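Local coordinates for protein D-aminopeptidase (Burkholderia sp. LK4, PDB 5TZB) that probably cleaves N-terminal beta-amino acid residues from peptides, as a beta-aminopeptidase of peptidase family S58 with an Ntn-hydrolase type of fold, at residues V261-T266 against I300-A305; G85-N90 against L278-S283; G105-P110 against M142-E147; W212-L217 against V339-A344. All coordinates share one frame; numbering follows the deposited sequence.

Contact 1: residues V261-T266 against I300-A305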
loop_
_atom_site.group_PDB
_atom_site.type_symbol
_atom_site.label_atom_id
_atom_site.label_comp_id
_atom_site.label_asym_id
_atom_site.label_seq_id
_atom_site.Cartn_x
_atom_site.Cartn_y
_atom_site.Cartn_z
ATOM N N VAL C 261 7.084 -12.474 -14.135
ATOM C CA VAL C 261 7.918 -11.488 -13.463
ATOM C C VAL C 261 8.457 -10.537 -14.518
ATOM O O VAL C 261 8.792 -10.945 -15.627
ATOM C CB VAL C 261 9.063 -12.134 -12.641
ATOM C CG1 VAL C 261 8.479 -13.012 -11.522
ATOM C CG2 VAL C 261 9.961 -12.957 -13.508
ATOM N N VAL C 262 8.454 -9.249 -14.185
ATOM C CA VAL C 262 8.858 -8.198 -15.112
ATOM C C VAL C 262 9.912 -7.299 -14.467
ATOM O O VAL C 262 9.738 -6.871 -13.332
ATOM C CB VAL C 262 7.647 -7.310 -15.544
ATOM C CG1 VAL C 262 8.084 -6.267 -16.545
ATOM C CG2 VAL C 262 6.540 -8.161 -16.156
ATOM N N THR C 263 11.008 -7.042 -15.174
ATOM C CA THR C 263 11.913 -5.979 -14.771
ATOM C C THR C 263 11.909 -4.922 -15.857
ATOM O O THR C 263 12.090 -5.237 -17.028
ATOM C CB THR C 263 13.369 -6.449 -14.520
ATOM O OG1 THR C 263 13.405 -7.385 -13.436
ATOM C CG2 THR C 263 14.248 -5.257 -14.136
ATOM N N ILE C 264 11.641 -3.684 -15.457
ATOM C CA ILE C 264 11.732 -2.523 -16.330
ATOM C C ILE C 264 12.984 -1.731 -15.974
ATOM O O ILE C 264 13.215 -1.445 -14.798
ATOM C CB ILE C 264 10.498 -1.620 -16.179
ATOM C CG1 ILE C 264 9.249 -2.340 -16.713
ATOM C CG2 ILE C 264 10.709 -0.282 -16.906
ATOM C CD1 ILE C 264 7.922 -1.679 -16.257
ATOM N N ALA C 265 13.799 -1.378 -16.966
ATOM C CA ALA C 265 14.954 -0.511 -16.693
ATOM C C ALA C 265 14.893 0.758 -17.537
ATOM O O ALA C 265 14.393 0.756 -18.677
ATOM C CB ALA C 265 16.264 -1.249 -16.947
ATOM N N THR C 266 15.429 1.844 -16.993
ATOM C CA THR C 266 15.515 3.082 -17.761
ATOM C C THR C 266 16.704 3.902 -17.328
ATOM O O THR C 266 17.092 3.862 -16.156
ATOM C CB THR C 266 14.247 3.951 -17.622
ATOM O OG1 THR C 266 14.364 5.090 -18.476
ATOM C CG2 THR C 266 14.053 4.437 -16.185
ATOM N N ILE C 300 4.307 -9.968 -10.721
ATOM C CA ILE C 300 5.101 -9.101 -9.858
ATOM C C ILE C 300 6.102 -8.295 -10.676
ATOM O O ILE C 300 6.877 -8.861 -11.457
ATOM C CB ILE C 300 5.819 -9.948 -8.775
ATOM C CG1 ILE C 300 4.773 -10.668 -7.918
ATOM C CG2 ILE C 300 6.766 -9.096 -7.933
ATOM C CD1 ILE C 300 5.352 -11.664 -6.911
ATOM N N PHE C 301 6.071 -6.974 -10.505
ATOM C CA PHE C 301 6.809 -6.069 -11.382
ATOM C C PHE C 301 7.829 -5.199 -10.639
ATOM O O PHE C 301 7.536 -4.641 -9.583
ATOM C CB PHE C 301 5.839 -5.144 -12.135
ATOM C CG PHE C 301 4.620 -5.841 -12.692
ATOM C CD1 PHE C 301 4.710 -7.092 -13.277
ATOM C CD2 PHE C 301 3.369 -5.221 -12.626
ATOM C CE1 PHE C 301 3.565 -7.725 -13.783
ATOM C CE2 PHE C 301 2.224 -5.852 -13.132
ATOM C CZ PHE C 301 2.326 -7.094 -13.713
ATOM N N LEU C 302 9.009 -5.062 -11.229
ATOM C CA LEU C 302 10.078 -4.245 -10.673
ATOM C C LEU C 302 10.558 -3.282 -11.728
ATOM O O LEU C 302 10.693 -3.657 -12.888
ATOM C CB LEU C 302 11.238 -5.115 -10.192
ATOM C CG LEU C 302 12.546 -4.444 -9.750
ATOM C CD1 LEU C 302 12.346 -3.596 -8.525
ATOM C CD2 LEU C 302 13.582 -5.513 -9.470
ATOM N N ALA C 303 10.790 -2.040 -11.324
ATOM C CA ALA C 303 11.390 -1.040 -12.192
ATOM C C ALA C 303 12.575 -0.364 -11.494
ATOM O O ALA C 303 12.480 0.010 -10.326
ATOM C CB ALA C 303 10.369 -0.015 -12.600
ATOM N N PHE C 304 13.694 -0.234 -12.194
ATOM C CA PHE C 304 14.819 0.539 -11.658
ATOM C C PHE C 304 15.343 1.546 -12.683
ATOM O O PHE C 304 15.220 1.355 -13.902
ATOM C CB PHE C 304 15.946 -0.380 -11.156
ATOM C CG PHE C 304 16.704 -1.108 -12.246
ATOM C CD1 PHE C 304 17.838 -0.549 -12.833
ATOM C CD2 PHE C 304 16.312 -2.380 -12.643
ATOM C CE1 PHE C 304 18.534 -1.224 -13.823
ATOM C CE2 PHE C 304 17.008 -3.062 -13.629
ATOM C CZ PHE C 304 18.124 -2.478 -14.223
ATOM N N ALA C 305 15.939 2.619 -12.171
ATOM C CA ALA C 305 16.433 3.699 -13.008
ATOM C C ALA C 305 17.932 3.900 -12.786
ATOM O O ALA C 305 18.410 3.810 -11.652
ATOM C CB ALA C 305 15.665 4.981 -12.709
#

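Contact 2: residues G85-N90 against L278-S283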
loop_
_atom_site.group_PDB
_atom_site.type_symbol
_atom_site.label_atom_id
_atom_site.label_comp_id
_atom_site.label_asym_id
_atom_site.label_seq_id
_atom_site.Cartn_x
_atom_site.Cartn_y
_atom_site.Cartn_z
ATOM N N GLY C 85 11.492 0.659 -7.754
ATOM C CA GLY C 85 10.180 0.545 -7.162
ATOM C C GLY C 85 9.546 -0.754 -7.627
ATOM O O GLY C 85 9.976 -1.340 -8.633
ATOM N N VAL C 86 8.520 -1.203 -6.908
ATOM C CA VAL C 86 7.829 -2.435 -7.277
ATOM C C VAL C 86 6.339 -2.211 -7.402
ATOM O O VAL C 86 5.775 -1.342 -6.726
ATOM C CB VAL C 86 8.066 -3.556 -6.256
ATOM C CG1 VAL C 86 9.515 -3.961 -6.247
ATOM C CG2 VAL C 86 7.619 -3.128 -4.855
ATOM N N HIS C 87 5.697 -2.991 -8.274
ATOM C CA HIS C 87 4.249 -3.055 -8.268
ATOM C C HIS C 87 3.751 -4.492 -8.378
ATOM O O HIS C 87 4.243 -5.277 -9.195
ATOM C CB HIS C 87 3.609 -2.233 -9.400
ATOM C CG HIS C 87 2.119 -2.350 -9.399
ATOM N ND1 HIS C 87 1.313 -1.557 -8.604
ATOM C CD2 HIS C 87 1.288 -3.238 -9.999
ATOM C CE1 HIS C 87 0.054 -1.926 -8.750
ATOM N NE2 HIS C 87 0.008 -2.945 -9.591
ATOM N N VAL C 88 2.747 -4.819 -7.569
ATOM C CA VAL C 88 2.179 -6.156 -7.604
ATOM C C VAL C 88 0.738 -6.138 -8.110
ATOM O O VAL C 88 -0.157 -5.618 -7.453
ATOM C CB VAL C 88 2.209 -6.836 -6.212
ATOM C CG1 VAL C 88 1.533 -8.196 -6.311
ATOM C CG2 VAL C 88 3.634 -6.977 -5.721
ATOM N N LEU C 89 0.538 -6.684 -9.307
ATOM C CA LEU C 89 -0.791 -6.856 -9.868
ATOM C C LEU C 89 -1.490 -8.034 -9.193
ATOM O O LEU C 89 -2.692 -7.989 -8.963
ATOM C CB LEU C 89 -0.711 -7.070 -11.398
ATOM C CG LEU C 89 -1.924 -7.574 -12.192
ATOM C CD1 LEU C 89 -3.194 -6.736 -11.978
ATOM C CD2 LEU C 89 -1.552 -7.601 -13.691
ATOM N N ASN C 90 -0.742 -9.101 -8.929
ATOM C CA ASN C 90 -1.298 -10.290 -8.271
ATOM C C ASN C 90 -0.209 -11.090 -7.571
ATOM O O ASN C 90 0.561 -11.798 -8.226
ATOM C CB ASN C 90 -2.004 -11.173 -9.297
ATOM C CG ASN C 90 -2.958 -12.178 -8.656
ATOM O OD1 ASN C 90 -4.075 -11.822 -8.267
ATOM N ND2 ASN C 90 -2.536 -13.440 -8.574
ATOM N N LEU C 278 6.273 3.744 -12.695
ATOM C CA LEU C 278 6.714 3.093 -13.918
ATOM C C LEU C 278 6.455 1.578 -13.855
ATOM O O LEU C 278 6.023 0.984 -14.841
ATOM C CB LEU C 278 8.192 3.380 -14.164
ATOM C CG LEU C 278 8.756 2.953 -15.522
ATOM C CD1 LEU C 278 8.095 3.758 -16.624
ATOM C CD2 LEU C 278 10.247 3.151 -15.550
ATOM N N ALA C 279 6.708 0.966 -12.698
ATOM C CA ALA C 279 6.530 -0.476 -12.563
ATOM C C ALA C 279 5.085 -0.891 -12.819
ATOM O O ALA C 279 4.845 -1.945 -13.400
ATOM C CB ALA C 279 6.983 -0.956 -11.186
ATOM N N GLN C 280 4.127 -0.070 -12.402
ATOM C CA GLN C 280 2.727 -0.454 -12.552
ATOM C C GLN C 280 2.330 -0.443 -14.025
ATOM O O GLN C 280 1.359 -1.098 -14.405
ATOM C CB GLN C 280 1.786 0.447 -11.736
ATOM C CG GLN C 280 0.333 -0.077 -11.761
ATOM C CD GLN C 280 -0.646 0.600 -10.780
ATOM O OE1 GLN C 280 -1.831 0.244 -10.754
ATOM N NE2 GLN C 280 -0.164 1.547 -9.971
ATOM N N ARG C 281 3.095 0.226 -14.882
ATOM C CA ARG C 281 2.695 0.227 -16.292
ATOM C C ARG C 281 2.957 -1.151 -16.920
ATOM O O ARG C 281 2.558 -1.416 -18.061
ATOM C CB ARG C 281 3.406 1.338 -17.092
ATOM C CG ARG C 281 3.013 2.794 -16.698
ATOM C CD ARG C 281 1.731 2.784 -15.918
ATOM N NE ARG C 281 0.945 4.008 -15.808
ATOM C CZ ARG C 281 0.883 4.788 -14.732
ATOM N NH1 ARG C 281 1.641 4.558 -13.669
ATOM N NH2 ARG C 281 0.064 5.825 -14.735
ATOM N N ALA C 282 3.627 -2.036 -16.185
ATOM C CA ALA C 282 3.761 -3.412 -16.647
ATOM C C ALA C 282 2.379 -4.088 -16.723
ATOM O O ALA C 282 2.148 -4.928 -17.603
ATOM C CB ALA C 282 4.713 -4.194 -15.747
ATOM N N SER C 283 1.457 -3.681 -15.845
ATOM C CA SER C 283 0.050 -4.142 -15.894
ATOM C C SER C 283 -0.555 -3.840 -17.255
ATOM O O SER C 283 -1.344 -4.617 -17.786
ATOM C CB SER C 283 -0.820 -3.447 -14.838
ATOM O OG SER C 283 -0.464 -3.786 -13.505
#

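Contact 3: residues G105-P110 against M142-E147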
loop_
_atom_site.group_PDB
_atom_site.type_symbol
_atom_site.label_atom_id
_atom_site.label_comp_id
_atom_site.label_asym_id
_atom_site.label_seq_id
_atom_site.Cartn_x
_atom_site.Cartn_y
_atom_site.Cartn_z
ATOM N N GLY C 105 13.498 2.413 -1.850
ATOM C CA GLY C 105 13.656 2.466 -3.291
ATOM C C GLY C 105 15.094 2.338 -3.776
ATOM O O GLY C 105 15.484 2.989 -4.750
ATOM N N LEU C 106 15.872 1.476 -3.129
ATOM C CA LEU C 106 17.275 1.305 -3.504
ATOM C C LEU C 106 17.598 -0.139 -3.879
ATOM O O LEU C 106 17.612 -1.032 -3.028
ATOM C CB LEU C 106 18.193 1.767 -2.365
ATOM C CG LEU C 106 18.277 3.289 -2.139
ATOM C CD1 LEU C 106 18.995 3.650 -0.812
ATOM C CD2 LEU C 106 18.959 3.961 -3.317
ATOM N N LEU C 107 17.878 -0.346 -5.166
ATOM C CA LEU C 107 18.360 -1.612 -5.686
ATOM C C LEU C 107 19.870 -1.623 -5.517
ATOM O O LEU C 107 20.564 -0.749 -6.057
ATOM C CB LEU C 107 17.954 -1.776 -7.168
ATOM C CG LEU C 107 18.424 -3.006 -7.953
ATOM C CD1 LEU C 107 17.773 -4.290 -7.407
ATOM C CD2 LEU C 107 18.146 -2.857 -9.467
ATOM N N THR C 108 20.384 -2.595 -4.766
ATOM C CA THR C 108 21.788 -2.589 -4.379
ATOM C C THR C 108 22.474 -3.899 -4.745
ATOM O O THR C 108 23.594 -4.154 -4.303
ATOM C CB THR C 108 21.950 -2.351 -2.843
ATOM O OG1 THR C 108 21.307 -3.408 -2.121
ATOM C CG2 THR C 108 21.339 -1.025 -2.431
ATOM N N THR C 109 21.784 -4.734 -5.520
ATOM C CA THR C 109 22.248 -6.073 -5.863
ATOM C C THR C 109 21.881 -6.398 -7.304
ATOM O O THR C 109 21.121 -5.661 -7.921
ATOM C CB THR C 109 21.614 -7.162 -4.974
ATOM O OG1 THR C 109 20.187 -7.147 -5.163
ATOM C CG2 THR C 109 21.956 -6.939 -3.500
ATOM N N PRO C 110 22.394 -7.519 -7.830
ATOM C CA PRO C 110 21.771 -8.005 -9.062
ATOM C C PRO C 110 20.339 -8.462 -8.812
ATOM O O PRO C 110 19.911 -8.625 -7.662
ATOM C CB PRO C 110 22.623 -9.213 -9.459
ATOM C CG PRO C 110 23.861 -9.112 -8.669
ATOM C CD PRO C 110 23.576 -8.317 -7.443
ATOM N N MET C 142 20.785 -7.923 0.596
ATOM C CA MET C 142 19.387 -8.297 0.359
ATOM C C MET C 142 19.072 -8.394 -1.147
ATOM O O MET C 142 18.432 -7.494 -1.709
ATOM C CB MET C 142 18.451 -7.292 1.041
ATOM C CG MET C 142 18.576 -7.246 2.586
ATOM S SD MET C 142 17.508 -6.010 3.344
ATOM C CE MET C 142 18.273 -4.490 2.756
ATOM N N PRO C 143 19.526 -9.477 -1.805
ATOM C CA PRO C 143 19.316 -9.649 -3.255
ATOM C C PRO C 143 17.840 -9.771 -3.677
ATOM O O PRO C 143 17.003 -10.282 -2.927
ATOM C CB PRO C 143 20.071 -10.945 -3.573
ATOM C CG PRO C 143 21.031 -11.152 -2.391
ATOM C CD PRO C 143 20.304 -10.578 -1.217
ATOM N N VAL C 144 17.530 -9.290 -4.877
ATOM C CA VAL C 144 16.185 -9.417 -5.413
ATOM C C VAL C 144 16.099 -10.663 -6.281
ATOM O O VAL C 144 16.771 -10.765 -7.306
ATOM C CB VAL C 144 15.766 -8.176 -6.239
ATOM C CG1 VAL C 144 14.381 -8.403 -6.892
ATOM C CG2 VAL C 144 15.746 -6.910 -5.352
ATOM N N VAL C 145 15.283 -11.621 -5.860
ATOM C CA VAL C 145 15.085 -12.835 -6.631
ATOM C C VAL C 145 13.590 -12.997 -6.828
ATOM O O VAL C 145 12.815 -12.827 -5.881
ATOM C CB VAL C 145 15.678 -14.076 -5.945
ATOM C CG1 VAL C 145 15.480 -15.318 -6.817
ATOM C CG2 VAL C 145 17.159 -13.870 -5.674
ATOM N N MET C 146 13.184 -13.253 -8.073
ATOM C CA MET C 146 11.779 -13.441 -8.399
ATOM C C MET C 146 11.633 -14.769 -9.116
ATOM O O MET C 146 12.635 -15.376 -9.490
ATOM C CB MET C 146 11.266 -12.269 -9.232
ATOM C CG MET C 146 11.263 -10.954 -8.442
ATOM S SD MET C 146 10.731 -9.528 -9.399
ATOM C CE MET C 146 12.208 -9.227 -10.367
ATOM N N GLU C 147 10.397 -15.234 -9.304
ATOM C CA GLU C 147 10.191 -16.586 -9.793
ATOM C C GLU C 147 8.898 -16.777 -10.570
ATOM O O GLU C 147 7.964 -15.986 -10.439
ATOM C CB GLU C 147 10.202 -17.576 -8.620
ATOM C CG GLU C 147 9.158 -17.304 -7.535
ATOM C CD GLU C 147 7.736 -17.760 -7.912
ATOM O OE1 GLU C 147 7.580 -18.677 -8.753
ATOM O OE2 GLU C 147 6.773 -17.195 -7.349
HETATM O O HOH W 1 22.027 -5.346 -0.197
#

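Contact 4: residues W212-L217 against V339-A344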
loop_
_atom_site.group_PDB
_atom_site.type_symbol
_atom_site.label_atom_id
_atom_site.label_comp_id
_atom_site.label_asym_id
_atom_site.label_seq_id
_atom_site.Cartn_x
_atom_site.Cartn_y
_atom_site.Cartn_z
ATOM N N TRP C 212 15.462 9.425 -23.328
ATOM C CA TRP C 212 15.710 8.264 -22.477
ATOM C C TRP C 212 15.319 6.926 -23.113
ATOM O O TRP C 212 14.465 6.852 -24.005
ATOM C CB TRP C 212 14.983 8.427 -21.144
ATOM C CG TRP C 212 15.398 9.658 -20.428
ATOM C CD1 TRP C 212 16.662 9.985 -20.034
ATOM C CD2 TRP C 212 14.558 10.746 -20.041
ATOM N NE1 TRP C 212 16.662 11.210 -19.409
ATOM C CE2 TRP C 212 15.383 11.703 -19.404
ATOM C CE3 TRP C 212 13.182 11.001 -20.154
ATOM C CZ2 TRP C 212 14.881 12.888 -18.883
ATOM C CZ3 TRP C 212 12.684 12.183 -19.643
ATOM C CH2 TRP C 212 13.534 13.119 -19.010
ATOM N N THR C 213 15.977 5.867 -22.649
ATOM C CA THR C 213 15.678 4.509 -23.073
ATOM C C THR C 213 14.931 3.758 -21.968
ATOM O O THR C 213 15.250 3.911 -20.786
ATOM C CB THR C 213 16.956 3.751 -23.422
ATOM O OG1 THR C 213 17.620 4.423 -24.499
ATOM C CG2 THR C 213 16.646 2.297 -23.819
ATOM N N VAL C 214 13.916 2.996 -22.359
ATOM C CA VAL C 214 13.189 2.117 -21.436
ATOM C C VAL C 214 13.269 0.682 -21.947
ATOM O O VAL C 214 12.900 0.407 -23.098
ATOM C CB VAL C 214 11.703 2.528 -21.286
ATOM C CG1 VAL C 214 10.983 1.580 -20.348
ATOM C CG2 VAL C 214 11.588 3.937 -20.777
ATOM N N GLY C 215 13.769 -0.227 -21.114
ATOM C CA GLY C 215 13.863 -1.632 -21.495
ATOM C C GLY C 215 13.095 -2.529 -20.544
ATOM O O GLY C 215 12.868 -2.155 -19.406
ATOM N N ALA C 216 12.681 -3.705 -21.012
ATOM C CA ALA C 216 11.999 -4.672 -20.157
ATOM C C ALA C 216 12.537 -6.077 -20.384
ATOM O O ALA C 216 12.857 -6.459 -21.518
ATOM C CB ALA C 216 10.473 -4.652 -20.400
ATOM N N LEU C 217 12.618 -6.854 -19.309
ATOM C CA LEU C 217 12.955 -8.272 -19.420
ATOM C C LEU C 217 11.896 -9.067 -18.655
ATOM O O LEU C 217 11.693 -8.856 -17.454
ATOM C CB LEU C 217 14.356 -8.559 -18.862
ATOM C CG LEU C 217 14.882 -9.995 -19.004
ATOM C CD1 LEU C 217 15.332 -10.221 -20.420
ATOM C CD2 LEU C 217 16.023 -10.266 -18.035
ATOM N N VAL C 339 4.230 5.183 -21.464
ATOM C CA VAL C 339 3.911 4.609 -22.780
ATOM C C VAL C 339 4.996 3.624 -23.217
ATOM O O VAL C 339 4.715 2.484 -23.609
ATOM C CB VAL C 339 3.779 5.723 -23.855
ATOM C CG1 VAL C 339 3.675 5.128 -25.268
ATOM C CG2 VAL C 339 2.583 6.638 -23.558
ATOM N N ALA C 340 6.245 4.066 -23.122
ATOM C CA ALA C 340 7.366 3.239 -23.544
ATOM C C ALA C 340 7.457 1.937 -22.759
ATOM O O ALA C 340 7.729 0.899 -23.343
ATOM C CB ALA C 340 8.677 4.010 -23.421
ATOM N N ALA C 341 7.273 2.003 -21.437
ATOM C CA ALA C 341 7.367 0.820 -20.605
ATOM C C ALA C 341 6.270 -0.149 -20.965
ATOM O O ALA C 341 6.517 -1.350 -21.068
ATOM C CB ALA C 341 7.311 1.174 -19.093
ATOM N N ALA C 342 5.066 0.381 -21.172
ATOM C CA ALA C 342 3.927 -0.460 -21.512
ATOM C C ALA C 342 4.183 -1.196 -22.818
ATOM O O ALA C 342 3.927 -2.395 -22.917
ATOM C CB ALA C 342 2.637 0.376 -21.604
ATOM N N GLU C 343 4.714 -0.488 -23.815
ATOM C CA GLU C 343 5.051 -1.117 -25.100
ATOM C C GLU C 343 6.165 -2.154 -24.972
ATOM O O GLU C 343 6.105 -3.223 -25.609
ATOM C CB GLU C 343 5.478 -0.066 -26.137
ATOM C CG GLU C 343 4.344 0.800 -26.670
ATOM C CD GLU C 343 4.729 1.627 -27.893
ATOM O OE1 GLU C 343 5.842 1.452 -28.455
ATOM O OE2 GLU C 343 3.895 2.467 -28.293
ATOM N N ALA C 344 7.194 -1.816 -24.185
ATOM C CA ALA C 344 8.354 -2.688 -24.028
ATOM C C ALA C 344 7.944 -4.020 -23.413
ATOM O O ALA C 344 8.389 -5.081 -23.853
ATOM C CB ALA C 344 9.403 -2.016 -23.174
#

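Contact 1: residues V261-T266 against I300-A305
V261-T266 and I300-A305 are neighbouring parallel strands in the buried middle of a mixed sheet, paired residue for residue from V261 beside I300 to T266 beside A305. Five backbone hydrogen bonds zip them together, running alternately in the manner of parallel strands: V262 and I264 each give an N-H and take one back, and T266 N closes the ladder on F304 O. The shortest, I264 N to L302 O, spans 2.7 Å. Side chains sort by face. On one, F304 carries the contact: its CG sits between its own backbone N and carbonyl carbon (chi1 70°), which swings the ring back over the partner strand. There the A265 methyl forms a CH-pi contact, with CB 3.9 Å from the ring centroid, while T263 CG2 comes in at the ring edge, 3.6 Å from F304 CE2. On the other face V262 CG2 approaches F301 CD1 at 3.6 Å, and I264 CB rests against A303 CB. T263 OG1 turns to Y113 and T266 OG1 to T213. The two strands and helix 272-289 between them form a beta-alpha-beta unit. That helix covers the V262-F301-A303 face, strand 111-115 of the second sheet lies against the T263-F304 face, and strand 213-220 continues the sheet beyond 261-266.

Contact 2: residues G85-N90 against L278-S283
Where H87 meets Q280, strand 85-88 and helix 278-283 run in roughly the same direction, their axes 28° apart and 6.8 Å from each other at the closest point. No hydrogen bond joins the segments; stacking and packing make the contact. The H87 ring and the Q280 side-chain amide lie almost parallel, 8° between planes, and Q280 CG stands over the centre of the ring at 3.5 Å, a CH-pi contact. The extended Q280 chain carries the amide onward across the same ring, its CD 3.3 Å from H87 CE1. With CG anti to the backbone N (chi1 178°), H87 rises from the strand to receive it. Helix 272-289 here covers the sheet of strand 82-88, as in the alpha-beta-beta-alpha sandwich of Ntn hydrolases. The polar ends look outward to the assembly: H87 NE2 bonds Q280 OE1 of the second subunit, and the reverse pair forms as well. Toward the start of the strand segment, A279 CB, a small methyl packed directly on the strand backbone, sits 3.8 Å from H87 N. Farther along, the chain bends at L89, where L89 and N90 face D299 in a classic beta bulge, and S283 OG lies 3.9 Å from L89 CB.

Contact 3: residues G105-P110 against M142-E147
The flat group here is the peptide joining P143 to V144, which T109 approaches from its N-H side. T109 OG1 lies beside the peptide and a little out of its plane, 3.3 Å from P143 CA, and takes a weak, bent hydrogen bond from V144 N (3.4 Å). The same oxygen donates to P110 O at 2.9 Å, a donor tilted 28° out of that carbonyl's plane. One hydroxyl therefore ties its own chain and reaches across to the other. It can do so because OG1 lies between the backbone N and the carbonyl carbon of T109 (chi1 61°), while CG2 is turned onto P143, with CA and N of the proline as its neighbours. A water extends the link, bonded to T108 OG1 at 2.8 Å and accepting from M142 N at 3.0 Å. Beyond the hydroxyl, L107 CD1 touches V144 CG2 at 3.9 Å, the two side chains crossing at about a right angle. L107 belongs to one sheet and V144 to the other, so this pair bridges the facing layers. P143 packs on helix 119-129, and the contact brings together the entrances to the two parallel strands of the beta-alpha-beta unit 111-115, 119-129, 144-148, in a fold whose two sheets lie face to face as in Ntn hydrolases.

Contact 4: residues W212-L217 against V339-A344
V214 and A216 both direct their side chains at the helix, and they meet it in different ways. V214 straddles the helix surface with its two methyls. CG1, anti to the backbone N (chi1 179°), points at the backbone of A341, 3.7 Å from its CA and only slightly farther from the A341 methyl. CG2 goes to the preceding residue, 3.9 Å from A340 CB, so that the valine is spread over two successive residues of one turn. A216 has a single methyl and meets A344 end to end, CB to CB, at 4.0 Å. The step of two residues on the strand is thus matched against most of a helical turn: the CA atoms of V214 and A341 are nearest at one end, those of A216 and A344 at the other. G215 lies between the two contacting residues without adding a side chain to this face. All three helix residues in the contact are alanines, consistent with axes only 7.5 Å apart, with 31° between their directions. Strand 213-220 lies between strands 197-204 and 260-266, and helix 331-355 packs across this face alongside helix 272-289, where A341 also touches L278. E343 of the same helix forms a salt bridge with R203 of strand 197-204.

Overall arrangement
Contact 1 is central, its centre about 7 Å from the centre of the chain, and the other three border it. Contact 2 adjoins it through strand 85-88, bonded by H87 N to F301 O (2.8 Å), and contact 4 through strand 213-217, bonded by G215 N to A265 O (2.7 Å). Contacts 2 and 4, centres about 13 Å apart, supply the two helices on one face of that sheet. Contact 3 lies on the opposite side, where L107 CD2 packs on F304 CG (3.6 Å). The unmodelled residues 247-258 end one residue short of strand 260-266, which would fit the chain cleavage by which family S58 enzymes mature, placing the new N-terminus probably beside contact 1.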